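Long-range contacts in putative metallopeptidase (Corynebacterium diphtheriae, PDB 3QOC), which is probably an aminopeptidase of the metal-dependent M24 type, present here as its creatinase/prolidase-like N-terminal domain: residues 58-62 / 89-93; 97-103 / 121-127. All coordinates share one frame; numbering follows the deposited sequence.

Contact 1: residues 58-62 / 89-93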
ATOM      1  N   ALA A  58      -0.781   4.356  -7.203  1.00 25.58           N
ATOM      2  CA  ALA A  58      -1.165   3.508  -6.077  1.00 24.50           C
ATOM      3  C   ALA A  58      -1.855   2.243  -6.556  1.00 22.81           C
ATOM      4  O   ALA A  58      -2.377   2.220  -7.611  1.00 24.68           O
ATOM      5  CB  ALA A  58      -2.039   4.242  -5.046  1.00 20.66           C
ATOM      6  N   ARG A  59      -1.831   1.194  -5.748  1.00 22.06           N
ATOM      7  CA  ARG A  59      -2.557  -0.031  -6.058  1.00 21.06           C
ATOM      8  C   ARG A  59      -3.014  -0.638  -4.739  1.00 19.17           C
ATOM      9  O   ARG A  59      -2.317  -0.568  -3.748  1.00 18.65           O
ATOM     10  CB  ARG A  59      -1.617  -0.981  -6.782  1.00 22.14           C
ATOM     11  CG  ARG A  59      -2.358  -2.071  -7.528  1.00 25.93           C
ATOM     12  CD  ARG A  59      -1.365  -2.944  -8.307  1.00 30.48           C
ATOM     13  NE  ARG A  59      -2.029  -3.935  -9.140  1.00 34.04           N
ATOM     14  CZ  ARG A  59      -1.471  -5.062  -9.568  1.00 37.21           C
ATOM     15  NH1 ARG A  59      -0.223  -5.364  -9.216  1.00 39.50           N
ATOM     16  NH2 ARG A  59      -2.149  -5.876 -10.379  1.00 36.93           N
ATOM     17  N   ILE A  60      -4.202  -1.208  -4.729  1.00 18.27           N
ATOM     18  CA  ILE A  60      -4.819  -1.653  -3.530  1.00 17.70           C
ATOM     19  C   ILE A  60      -5.236  -3.107  -3.714  1.00 18.56           C
ATOM     20  O   ILE A  60      -5.494  -3.582  -4.824  1.00 19.89           O
ATOM     21  CB  ILE A  60      -5.976  -0.750  -3.143  1.00 17.16           C
ATOM     22  CG1 ILE A  60      -6.366  -1.040  -1.702  1.00 18.24           C
ATOM     23  CG2 ILE A  60      -7.175  -0.917  -4.110  1.00 15.33           C
ATOM     24  CD1 ILE A  60      -7.363   0.077  -1.110  1.00 17.62           C
ATOM     25  N   SER A  61      -5.172  -3.878  -2.646  1.00 18.59           N
ATOM     26  CA  SER A  61      -5.533  -5.278  -2.807  1.00 19.25           C
ATOM     27  C   SER A  61      -6.488  -5.742  -1.715  1.00 18.71           C
ATOM     28  O   SER A  61      -6.389  -5.314  -0.605  1.00 15.32           O
ATOM     29  CB  SER A  61      -4.249  -6.115  -2.746  1.00 20.00           C
ATOM     30  OG  SER A  61      -4.596  -7.478  -2.787  1.00 26.17           O
ATOM     31  N   THR A  62      -7.375  -6.675  -2.043  1.00 19.23           N
ATOM     32  CA  THR A  62      -8.293  -7.208  -1.043  1.00 19.12           C
ATOM     33  C   THR A  62      -8.786  -8.590  -1.525  1.00 20.16           C
ATOM     34  O   THR A  62      -8.483  -8.992  -2.671  1.00 19.39           O
ATOM     35  CB  THR A  62      -9.439  -6.272  -0.769  1.00 18.36           C
ATOM     36  OG1 THR A  62     -10.123  -6.719   0.411  1.00 18.08           O
ATOM     37  CG2 THR A  62     -10.437  -6.248  -1.928  1.00 19.50           C
ATOM     38  N   LEU A  89       0.430  -7.955  -3.831  1.00 23.35           N
ATOM     39  CA  LEU A  89       0.940  -6.634  -4.348  1.00 22.52           C
ATOM     40  C   LEU A  89       2.441  -6.652  -4.525  1.00 23.34           C
ATOM     41  O   LEU A  89       2.948  -6.237  -5.559  1.00 25.90           O
ATOM     42  CB  LEU A  89       0.602  -5.422  -3.431  1.00 21.70           C
ATOM     43  CG  LEU A  89      -0.837  -4.993  -3.201  1.00 18.61           C
ATOM     44  CD1 LEU A  89      -0.871  -3.893  -2.056  1.00 17.79           C
ATOM     45  CD2 LEU A  89      -1.440  -4.534  -4.565  1.00 16.72           C
ATOM     46  N   LEU A  90       3.168  -7.132  -3.520  1.00 27.44           N
ATOM     47  CA  LEU A  90       4.631  -7.086  -3.567  1.00 27.04           C
ATOM     48  C   LEU A  90       5.187  -7.927  -4.710  1.00 27.80           C
ATOM     49  O   LEU A  90       6.095  -7.507  -5.421  1.00 26.47           O
ATOM     50  CB  LEU A  90       5.231  -7.505  -2.215  1.00 28.26           C
ATOM     51  CG  LEU A  90       6.708  -7.301  -1.969  1.00 28.64           C
ATOM     52  CD1 LEU A  90       7.117  -5.831  -2.164  1.00 28.80           C
ATOM     53  CD2 LEU A  90       7.039  -7.760  -0.567  1.00 28.66           C
ATOM     54  N   SER A  91       4.583  -9.077  -4.970  1.00 29.27           N
ATOM     55  CA  SER A  91       5.144  -9.970  -5.983  1.00 31.89           C
ATOM     56  C   SER A  91       4.963  -9.377  -7.385  1.00 32.55           C
ATOM     57  O   SER A  91       5.583  -9.799  -8.341  1.00 31.66           O
ATOM     58  CB  SER A  91       4.495 -11.356  -5.862  1.00 34.31           C
ATOM     59  OG  SER A  91       4.057 -11.774  -7.129  1.00 40.89           O
ATOM     60  N   ASP A  92       4.059  -8.422  -7.507  1.00 35.26           N
ATOM     61  CA  ASP A  92       3.826  -7.749  -8.799  1.00 38.59           C
ATOM     62  C   ASP A  92       4.772  -6.560  -9.124  1.00 38.55           C
ATOM     63  O   ASP A  92       4.707  -6.000 -10.207  1.00 41.18           O
ATOM     64  CB  ASP A  92       2.362  -7.347  -8.910  1.00 40.67           C
ATOM     65  CG  ASP A  92       1.509  -8.463  -9.533  1.00 46.55           C
ATOM     66  OD1 ASP A  92       2.012  -9.597  -9.757  1.00 50.72           O
ATOM     67  OD2 ASP A  92       0.329  -8.221  -9.808  1.00 53.25           O
ATOM     68  N   ILE A  93       5.623  -6.190  -8.177  1.00 36.20           N
ATOM     69  CA  ILE A  93       6.567  -5.123  -8.373  1.00 37.23           C
ATOM     70  C   ILE A  93       7.797  -5.640  -9.122  1.00 38.27           C
ATOM     71  O   ILE A  93       8.392  -6.658  -8.714  1.00 37.06           O
ATOM     72  CB  ILE A  93       7.008  -4.557  -7.051  1.00 35.15           C
ATOM     73  CG1 ILE A  93       5.803  -3.986  -6.341  1.00 35.74           C
ATOM     74  CG2 ILE A  93       8.021  -3.449  -7.239  1.00 34.62           C
ATOM     75  CD1 ILE A  93       6.172  -3.423  -5.097  1.00 36.29           C
TER
HETATM   76  O   HOH W   1       1.684  -4.176  -7.138  1.00 22.21           O
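Arg59 reaches from strand 58-62 to Asp92 of segment 89-93, and the two form a salt bridge. NH1 of Arg59 lies 3.0 Å from OD2 of Asp92, with an N-H...O angle of 155°. The carboxylate oxygen uses its anti lone pair, the one turned away from OD1. OD2 lies near the guanidinium plane, at its edge, and the two groups are nearly coplanar (13° apart). NH2 of Arg59 adds a weak bond to OD2 of Asp92 at 3.5 Å. The Arg59 side chain is extended from CG to NE, with CG trans to the backbone N (chi1 -162°), and this carries the charge across to Asp92. Its NE also has a long, weak ion pair with Glu78.

A water forms a second polar link. It accepts from NH1 of Arg59 at 3.1 Å and donates to the backbone O of Leu89 at 2.9 Å. NH1 is thus held by both the carboxylate and the water, which ties the guanidinium to the Leu89 carbonyl as well as to Asp92.

Apolar packing lies beneath these bonds and centres on Leu89. CG of Leu89 sits 3.6 Å from CB of Ser61. CD2 of Leu89 meets that same CB and also lies along the aliphatic part of Arg59, 4.0 Å from CG of Arg59. The side chains of Arg59 and Leu89 run past each other in opposite directions. Ser61 offers its methylene here, while its OG is hydrogen-bonded to the backbone O of Leu80 in the adjacent strand 78-81. Leu89 also touches Ala49 of strand 49-53.

This is helix-on-sheet packing in an alpha/beta domain, with a buried leucine against the strand and a salt bridge at the more exposed margin.

Contact 2: residues 97-103 / 121-127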
ATOM      1  N   LYS A  97      13.616  -1.383  -6.788  1.00 33.01           N
ATOM      2  CA  LYS A  97      12.661  -0.571  -6.015  1.00 33.39           C
ATOM      3  C   LYS A  97      12.976  -0.811  -4.552  1.00 32.05           C
ATOM      4  O   LYS A  97      13.190  -1.964  -4.147  1.00 31.32           O
ATOM      5  CB  LYS A  97      11.203  -0.981  -6.337  1.00 32.95           C
ATOM      6  CG  LYS A  97      10.049   0.100  -6.219  1.00 39.17           C
ATOM      7  CD  LYS A  97       9.776   0.877  -7.544  1.00 46.17           C
ATOM      8  CE  LYS A  97       8.237   1.103  -7.881  1.00 52.32           C
ATOM      9  NZ  LYS A  97       7.553   2.488  -7.564  1.00 53.82           N
ATOM     10  N   ARG A  98      13.014   0.273  -3.773  1.00 28.96           N
ATOM     11  CA  ARG A  98      13.030   0.217  -2.338  1.00 27.80           C
ATOM     12  C   ARG A  98      11.630   0.432  -1.846  1.00 26.50           C
ATOM     13  O   ARG A  98      10.992   1.482  -2.102  1.00 24.84           O
ATOM     14  CB  ARG A  98      13.981   1.260  -1.766  1.00 28.38           C
ATOM     15  CG  ARG A  98      15.434   1.033  -2.242  1.00 31.73           C
ATOM     16  CD  ARG A  98      16.410   2.194  -1.943  1.00 35.59           C
ATOM     17  NE  ARG A  98      16.359   2.621  -0.527  1.00 39.60           N
ATOM     18  CZ  ARG A  98      17.123   2.174   0.496  1.00 43.58           C
ATOM     19  NH1 ARG A  98      18.095   1.238   0.332  1.00 42.97           N
ATOM     20  NH2 ARG A  98      16.899   2.686   1.729  1.00 42.62           N
ATOM     21  N   VAL A  99      11.125  -0.591  -1.153  1.00 24.12           N
ATOM     22  CA  VAL A  99       9.734  -0.611  -0.699  1.00 22.65           C
ATOM     23  C   VAL A  99       9.723  -0.598   0.820  1.00 21.06           C
ATOM     24  O   VAL A  99      10.226  -1.533   1.436  1.00 21.13           O
ATOM     25  CB  VAL A  99       9.006  -1.834  -1.185  1.00 22.12           C
ATOM     26  CG1 VAL A  99       7.548  -1.830  -0.636  1.00 24.04           C
ATOM     27  CG2 VAL A  99       8.998  -1.829  -2.664  1.00 22.92           C
ATOM     28  N   GLY A 100       9.231   0.483   1.398  1.00 20.02           N
ATOM     29  CA  GLY A 100       9.085   0.605   2.848  1.00 21.19           C
ATOM     30  C   GLY A 100       7.923  -0.247   3.370  1.00 20.90           C
ATOM     31  O   GLY A 100       7.000  -0.501   2.626  1.00 21.68           O
ATOM     32  N   PHE A 101       7.968  -0.657   4.645  1.00 20.57           N
ATOM     33  CA  PHE A 101       6.886  -1.348   5.299  1.00 19.63           C
ATOM     34  C   PHE A 101       6.716  -0.876   6.711  1.00 19.22           C
ATOM     35  O   PHE A 101       7.617  -0.308   7.282  1.00 20.22           O
ATOM     36  CB  PHE A 101       7.039  -2.903   5.230  1.00 20.09           C
ATOM     37  CG  PHE A 101       8.205  -3.425   5.971  1.00 22.09           C
ATOM     38  CD1 PHE A 101       8.066  -3.867   7.282  1.00 28.21           C
ATOM     39  CD2 PHE A 101       9.441  -3.556   5.354  1.00 25.82           C
ATOM     40  CE1 PHE A 101       9.158  -4.341   7.999  1.00 26.95           C
ATOM     41  CE2 PHE A 101      10.508  -4.066   6.051  1.00 29.51           C
ATOM     42  CZ  PHE A 101      10.361  -4.454   7.389  1.00 28.56           C
ATOM     43  N   GLU A 102       5.558  -1.095   7.288  1.00 19.94           N
ATOM     44  CA  GLU A 102       5.292  -0.538   8.574  1.00 21.69           C
ATOM     45  C   GLU A 102       5.884  -1.479   9.662  1.00 22.50           C
ATOM     46  O   GLU A 102       5.249  -2.440  10.153  1.00 22.15           O
ATOM     47  CB  GLU A 102       3.799  -0.351   8.745  1.00 22.52           C
ATOM     48  CG  GLU A 102       3.205   0.556   7.760  1.00 25.20           C
ATOM     49  CD  GLU A 102       1.694   0.693   7.974  1.00 27.35           C
ATOM     50  OE1 GLU A 102       0.919  -0.161   7.461  1.00 24.22           O
ATOM     51  OE2 GLU A 102       1.292   1.642   8.677  1.00 26.38           O
ATOM     52  N   ALA A 103       7.090  -1.191  10.059  1.00 23.03           N
ATOM     53  CA  ALA A 103       7.841  -2.160  10.882  1.00 24.80           C
ATOM     54  C   ALA A 103       7.276  -2.192  12.315  1.00 25.26           C
ATOM     55  O   ALA A 103       7.437  -3.150  13.029  1.00 23.95           O
ATOM     56  CB  ALA A 103       9.368  -1.797  10.890  1.00 22.58           C
ATOM     57  N   ASP A 121      15.477  -7.680  -7.219  1.00 29.80           N
ATOM     58  CA  ASP A 121      15.938  -6.304  -6.961  1.00 30.94           C
ATOM     59  C   ASP A 121      14.954  -5.403  -6.222  1.00 29.48           C
ATOM     60  O   ASP A 121      15.056  -4.163  -6.265  1.00 29.00           O
ATOM     61  CB  ASP A 121      16.364  -5.627  -8.293  1.00 31.47           C
ATOM     62  CG  ASP A 121      17.641  -6.263  -8.866  1.00 34.69           C
ATOM     63  OD1 ASP A 121      18.628  -6.311  -8.087  1.00 34.66           O
ATOM     64  OD2 ASP A 121      17.626  -6.718 -10.054  1.00 37.95           O
ATOM     65  N   VAL A 122      14.000  -6.014  -5.558  1.00 28.49           N
ATOM     66  CA  VAL A 122      13.104  -5.263  -4.654  1.00 28.12           C
ATOM     67  C   VAL A 122      13.563  -5.404  -3.231  1.00 29.66           C
ATOM     68  O   VAL A 122      13.518  -6.462  -2.686  1.00 31.70           O
ATOM     69  CB  VAL A 122      11.658  -5.768  -4.758  1.00 26.87           C
ATOM     70  CG1 VAL A 122      10.666  -4.952  -3.835  1.00 25.35           C
ATOM     71  CG2 VAL A 122      11.147  -5.712  -6.261  1.00 27.74           C
ATOM     72  N   GLU A 123      13.965  -4.321  -2.595  1.00 31.44           N
ATOM     73  CA  GLU A 123      14.396  -4.364  -1.223  1.00 31.84           C
ATOM     74  C   GLU A 123      13.297  -3.829  -0.278  1.00 30.69           C
ATOM     75  O   GLU A 123      12.767  -2.746  -0.520  1.00 30.51           O
ATOM     76  CB  GLU A 123      15.659  -3.524  -1.134  1.00 33.93           C
ATOM     77  CG  GLU A 123      16.333  -3.508   0.234  1.00 38.23           C
ATOM     78  CD  GLU A 123      17.699  -2.781   0.291  1.00 44.77           C
ATOM     79  OE1 GLU A 123      18.103  -2.033  -0.675  1.00 48.14           O
ATOM     80  OE2 GLU A 123      18.370  -3.012   1.328  1.00 46.23           O
ATOM     81  N   LEU A 124      12.955  -4.590   0.773  1.00 29.14           N
ATOM     82  CA  LEU A 124      12.041  -4.150   1.835  1.00 29.52           C
ATOM     83  C   LEU A 124      12.768  -3.387   2.890  1.00 29.84           C
ATOM     84  O   LEU A 124      13.768  -3.866   3.384  1.00 32.96           O
ATOM     85  CB  LEU A 124      11.357  -5.341   2.496  1.00 30.15           C
ATOM     86  CG  LEU A 124      10.143  -5.883   1.700  1.00 33.41           C
ATOM     87  CD1 LEU A 124      10.257  -5.859   0.219  1.00 34.66           C
ATOM     88  CD2 LEU A 124       9.849  -7.332   2.118  1.00 36.73           C
ATOM     89  N   ILE A 125      12.265  -2.205   3.248  1.00 28.74           N
ATOM     90  CA  ILE A 125      12.891  -1.310   4.188  1.00 28.45           C
ATOM     91  C   ILE A 125      11.990  -1.034   5.412  1.00 28.89           C
ATOM     92  O   ILE A 125      10.885  -0.487   5.257  1.00 27.55           O
ATOM     93  CB  ILE A 125      13.105   0.088   3.523  1.00 29.28           C
ATOM     94  CG1 ILE A 125      13.890  -0.014   2.183  1.00 29.95           C
ATOM     95  CG2 ILE A 125      13.785   1.029   4.477  1.00 27.93           C
ATOM     96  CD1 ILE A 125      15.242  -0.679   2.354  1.00 29.72           C
ATOM     97  N   PRO A 126      12.476  -1.327   6.626  1.00 29.65           N
ATOM     98  CA  PRO A 126      11.679  -1.045   7.825  1.00 30.09           C
ATOM     99  C   PRO A 126      11.501   0.428   8.072  1.00 31.60           C
ATOM    100  O   PRO A 126      12.471   1.139   8.260  1.00 33.88           O
ATOM    101  CB  PRO A 126      12.499  -1.684   8.977  1.00 31.94           C
ATOM    102  CG  PRO A 126      13.932  -1.805   8.417  1.00 32.54           C
ATOM    103  CD  PRO A 126      13.745  -2.049   6.932  1.00 29.90           C
ATOM    104  N   VAL A 127      10.270   0.896   8.087  1.00 31.81           N
ATOM    105  CA  VAL A 127       9.994   2.291   8.357  1.00 34.04           C
ATOM    106  C   VAL A 127       9.180   2.313   9.621  1.00 35.50           C
ATOM    107  O   VAL A 127       8.194   1.591   9.716  1.00 32.54           O
ATOM    108  CB  VAL A 127       9.178   2.890   7.204  1.00 33.86           C
ATOM    109  CG1 VAL A 127       8.791   4.321   7.485  1.00 35.21           C
ATOM    110  CG2 VAL A 127       9.946   2.741   5.887  1.00 35.01           C
TER
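The backbone N of Val99 donates to the O of Glu123 at 2.8 Å, and the N-H...O angle of 179° makes the bond almost perfectly straight. Six more backbone bonds, from Lys97 N to Asp121 O through to Ala103 N to Val127 O, join strands 97-102 and 122-127 in parallel register. CA-H...O contacts support them, such as Leu124 CA to Val99 O at 3.2 Å.

On one face of the sheet, CA of Pro126 stands over the Phe101 ring, 3.9 Å from the centroid of the Phe101 ring, in a CH-pi contact. Chi1 of 65° places CG of Phe101 between its own backbone N and carbonyl carbon and turns the ring towards the partner strand. CE2 of Phe101 also meets CB of Leu124 at 3.9 Å. Farther along, CG2 of Val99 touches CG1 of Val122 at 3.7 Å.

On the other face, Arg98 and Glu123 run side by side. NH1 of Arg98 forms a salt bridge with OE1 of Glu123 at 3.4 Å, the guanidinium and carboxylate planes standing 78° apart. CD1 of Ile125 lies over one guanidinium face, offset toward its rim, while NE is bonded to the backbone O of Arg25. Val127 packs on Gly100.

Backbone bonding thus sets the register of the two parallel strands of the beta-alpha-beta unit that runs through helix 108-117; the long charge pair probably adds little.

How the contacts relate
The centres of contacts 1 and 2 lie about 14 Å apart, within the same creatinase/prolidase N-terminal domain. They come in series along the chain: contact 1 closes before contact 2 opens, and helix 85-91 is followed directly by strand 97-102. Both reach the same mixed six-stranded sheet. Contact 1 packs the helix on strand 58-62, next to the outermost strand 78-81, whereas contact 2 pairs strand 97-102 with the other outermost strand, 122-127. Leu90 of the helix packs on Val122 and Leu124, and Ile93 in the loop that follows touches Val122 and Val99. The helix and the loop after it therefore pack against strands from both halves of the sheet.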